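Local atomic coordinates of transcriptional regulator (Streptococcus pneumoniae, PDB entry 2GNP), a protein that probably regulates transcription in response to a sugar ligand, which its putative sugar-binding domain would be expected to recognise. Residues H167-L170 and D171-T174. Residues are numbered along the deposited sequence; the frame is centred on the assembly and turned at random.
Sequences HQWL and DMLT
The carbonyl oxygen of Trp169 takes two backbone N-H groups. Leu173 N donates to Trp169 O over 2.9 Å and arrives nearly in line with the C=O bond; the N-H...O angle is 172°. Met172 N lies 3.0 Å from Trp169 O, in a more bent bond (149°). This second donor stands well above the carbonyl plane. Together the two bonds turn the chain tightly through Leu170 and Asp171.

A water bridges Gln168 O, just ahead of the turn, and Asp171 N, within it. It donates to Gln168 O at 2.9 Å and accepts from Asp171 N at 2.8 Å.

The side chains of Met172 and Leu173 pack against Trp169. With CG of Met172 anti to the backbone N (chi1 -174°), that CG reaches the edge of the six-membered ring. It is 3.7 Å from Trp169 CZ3, near the ring plane, while Met172 CB lies near Trp169 CE3. Beyond CG the selenomethionine chain bends away. Leu173 CG and CD1 lie on the opposite side of the indole plane from Met172 CG, with Leu173 CD1 3.9 Å from Trp169 CB. Phe194 meets the buried indole edge-to-face, and Phe178 of helix 175-183 touches Trp169, Leu170 and Leu173.

The type I beta turn from His167 to Leu170, closed by Leu170 N to His167 O at 3.2 Å, overlaps this turn. The side chain of Thr174 caps a backbone N at the start of helix 175-183, and Thr174 N bonds to Asp177 OD2. The i+4 bond defines an alpha turn, with an i+3 bond sharing its carbonyl, in the loop joining helix 163-167 to helix 175-183 in the putative sugar-binding domain.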
ATOM      1  N   HIS A 167      -0.732 -16.170   4.848  1.00 21.63           N
ATOM      2  CA  HIS A 167      -2.114 -16.590   5.145  1.00 22.88           C
ATOM      3  C   HIS A 167      -3.219 -16.059   4.221  1.00 22.87           C
ATOM      4  O   HIS A 167      -4.030 -16.854   3.706  1.00 22.96           O
ATOM      5  CB  HIS A 167      -2.467 -16.242   6.601  1.00 22.91           C
ATOM      6  CG  HIS A 167      -3.853 -16.632   6.988  1.00 23.11           C
ATOM      7  ND1 HIS A 167      -4.220 -17.943   7.181  1.00 23.62           N
ATOM      8  CD2 HIS A 167      -4.963 -15.885   7.217  1.00 24.23           C
ATOM      9  CE1 HIS A 167      -5.501 -17.991   7.517  1.00 24.58           C
ATOM     10  NE2 HIS A 167      -5.979 -16.757   7.524  1.00 23.72           N
ATOM     11  N   GLN A 168      -3.257 -14.733   4.032  1.00 22.89           N
ATOM     12  CA  GLN A 168      -4.304 -14.070   3.230  1.00 23.71           C
ATOM     13  C   GLN A 168      -4.331 -14.545   1.766  1.00 21.91           C
ATOM     14  O   GLN A 168      -5.356 -14.440   1.087  1.00 21.35           O
ATOM     15  CB  GLN A 168      -4.156 -12.537   3.314  1.00 25.16           C
ATOM     16  CG  GLN A 168      -3.992 -12.022   4.761  1.00 31.80           C
ATOM     17  CD  GLN A 168      -5.331 -11.873   5.498  1.00 39.05           C
ATOM     18  OE1 GLN A 168      -6.314 -12.587   5.218  1.00 41.63           O
ATOM     19  NE2 GLN A 168      -5.370 -10.932   6.458  1.00 41.31           N
ATOM     20  N   TRP A 169      -3.221 -15.148   1.345  1.00 20.66           N
ATOM     21  CA  TRP A 169      -2.984 -15.551  -0.053  1.00 21.26           C
ATOM     22  C   TRP A 169      -3.211 -17.021  -0.350  1.00 21.45           C
ATOM     23  O   TRP A 169      -3.062 -17.468  -1.506  1.00 21.05           O
ATOM     24  CB  TRP A 169      -1.575 -15.128  -0.482  1.00 21.70           C
ATOM     25  CG  TRP A 169      -1.484 -13.648  -0.585  1.00 19.13           C
ATOM     26  CD1 TRP A 169      -0.976 -12.775   0.356  1.00 21.95           C
ATOM     27  CD2 TRP A 169      -1.980 -12.839  -1.662  1.00 16.78           C
ATOM     28  NE1 TRP A 169      -1.105 -11.479  -0.097  1.00 20.76           N
ATOM     29  CE2 TRP A 169      -1.724 -11.486  -1.320  1.00 19.10           C
ATOM     30  CE3 TRP A 169      -2.607 -13.133  -2.880  1.00 21.63           C
ATOM     31  CZ2 TRP A 169      -2.067 -10.409  -2.164  1.00 22.30           C
ATOM     32  CZ3 TRP A 169      -2.923 -12.059  -3.754  1.00 23.79           C
ATOM     33  CH2 TRP A 169      -2.646 -10.702  -3.363  1.00 24.21           C
ATOM     34  N   LEU A 170      -3.572 -17.781   0.684  1.00 21.96           N
ATOM     35  CA  LEU A 170      -3.667 -19.226   0.594  1.00 24.48           C
ATOM     36  C   LEU A 170      -4.585 -19.800  -0.489  1.00 24.92           C
ATOM     37  O   LEU A 170      -4.303 -20.889  -1.017  1.00 26.35           O
ATOM     38  CB  LEU A 170      -4.057 -19.807   1.966  1.00 24.01           C
ATOM     39  CG  LEU A 170      -2.945 -20.502   2.767  1.00 26.64           C
ATOM     40  CD1 LEU A 170      -1.548 -19.982   2.569  1.00 28.94           C
ATOM     41  CD2 LEU A 170      -3.249 -20.541   4.245  1.00 27.55           C
ATOM     42  N   ASP A 171      -5.684 -19.134  -0.802  1.00 25.04           N
ATOM     43  CA  ASP A 171      -6.494 -19.674  -1.914  1.00 26.67           C
ATOM     44  C   ASP A 171      -6.384 -18.863  -3.199  1.00 26.47           C
ATOM     45  O   ASP A 171      -7.128 -19.091  -4.174  1.00 26.75           O
ATOM     46  CB  ASP A 171      -7.959 -19.882  -1.514  1.00 26.94           C
ATOM     47  CG  ASP A 171      -8.200 -21.269  -0.865  1.00 32.38           C
ATOM     48  OD1 ASP A 171      -8.011 -21.385   0.371  1.00 33.14           O
ATOM     49  OD2 ASP A 171      -8.577 -22.231  -1.598  1.00 36.21           O
HETATM   50  N   MSE A 172      -5.446 -17.926  -3.208  1.00 24.82           N
HETATM   51  CA  MSE A 172      -5.197 -17.126  -4.391  1.00 24.40           C
HETATM   52  C   MSE A 172      -3.933 -17.610  -5.147  1.00 24.60           C
HETATM   53  O   MSE A 172      -3.955 -17.785  -6.386  1.00 24.83           O
HETATM   54  CB  MSE A 172      -5.097 -15.655  -4.004  1.00 24.01           C
HETATM   55  CG  MSE A 172      -4.988 -14.699  -5.211  1.00 23.00           C
HETATM   56 SE   MSE A 172      -6.439 -14.950  -6.557  0.75 25.09          SE
HETATM   57  CE  MSE A 172      -7.934 -14.363  -5.438  1.00 23.53           C
ATOM     58  N   LEU A 173      -2.856 -17.843  -4.404  1.00 23.87           N
ATOM     59  CA  LEU A 173      -1.626 -18.396  -4.959  1.00 22.92           C
ATOM     60  C   LEU A 173      -1.564 -19.912  -4.804  1.00 24.60           C
ATOM     61  O   LEU A 173      -2.078 -20.470  -3.818  1.00 23.58           O
ATOM     62  CB  LEU A 173      -0.402 -17.775  -4.267  1.00 22.46           C
ATOM     63  CG  LEU A 173      -0.289 -16.234  -4.213  1.00 21.90           C
ATOM     64  CD1 LEU A 173       0.930 -15.820  -3.420  1.00 19.84           C
ATOM     65  CD2 LEU A 173      -0.238 -15.630  -5.675  1.00 20.93           C
ATOM     66  N   THR A 174      -0.919 -20.572  -5.768  1.00 25.13           N
ATOM     67  CA  THR A 174      -0.773 -22.031  -5.732  1.00 26.96           C
ATOM     68  C   THR A 174       0.388 -22.441  -4.808  1.00 27.47           C
ATOM     69  O   THR A 174       1.243 -21.624  -4.467  1.00 26.46           O
ATOM     70  CB  THR A 174      -0.541 -22.612  -7.136  1.00 27.52           C
ATOM     71  OG1 THR A 174       0.783 -22.295  -7.574  1.00 26.47           O
ATOM     72  CG2 THR A 174      -1.561 -22.013  -8.129  1.00 29.73           C
TER
HETATM   73  O   HOH W   1      -6.632 -16.605  -0.273  1.00 38.65           O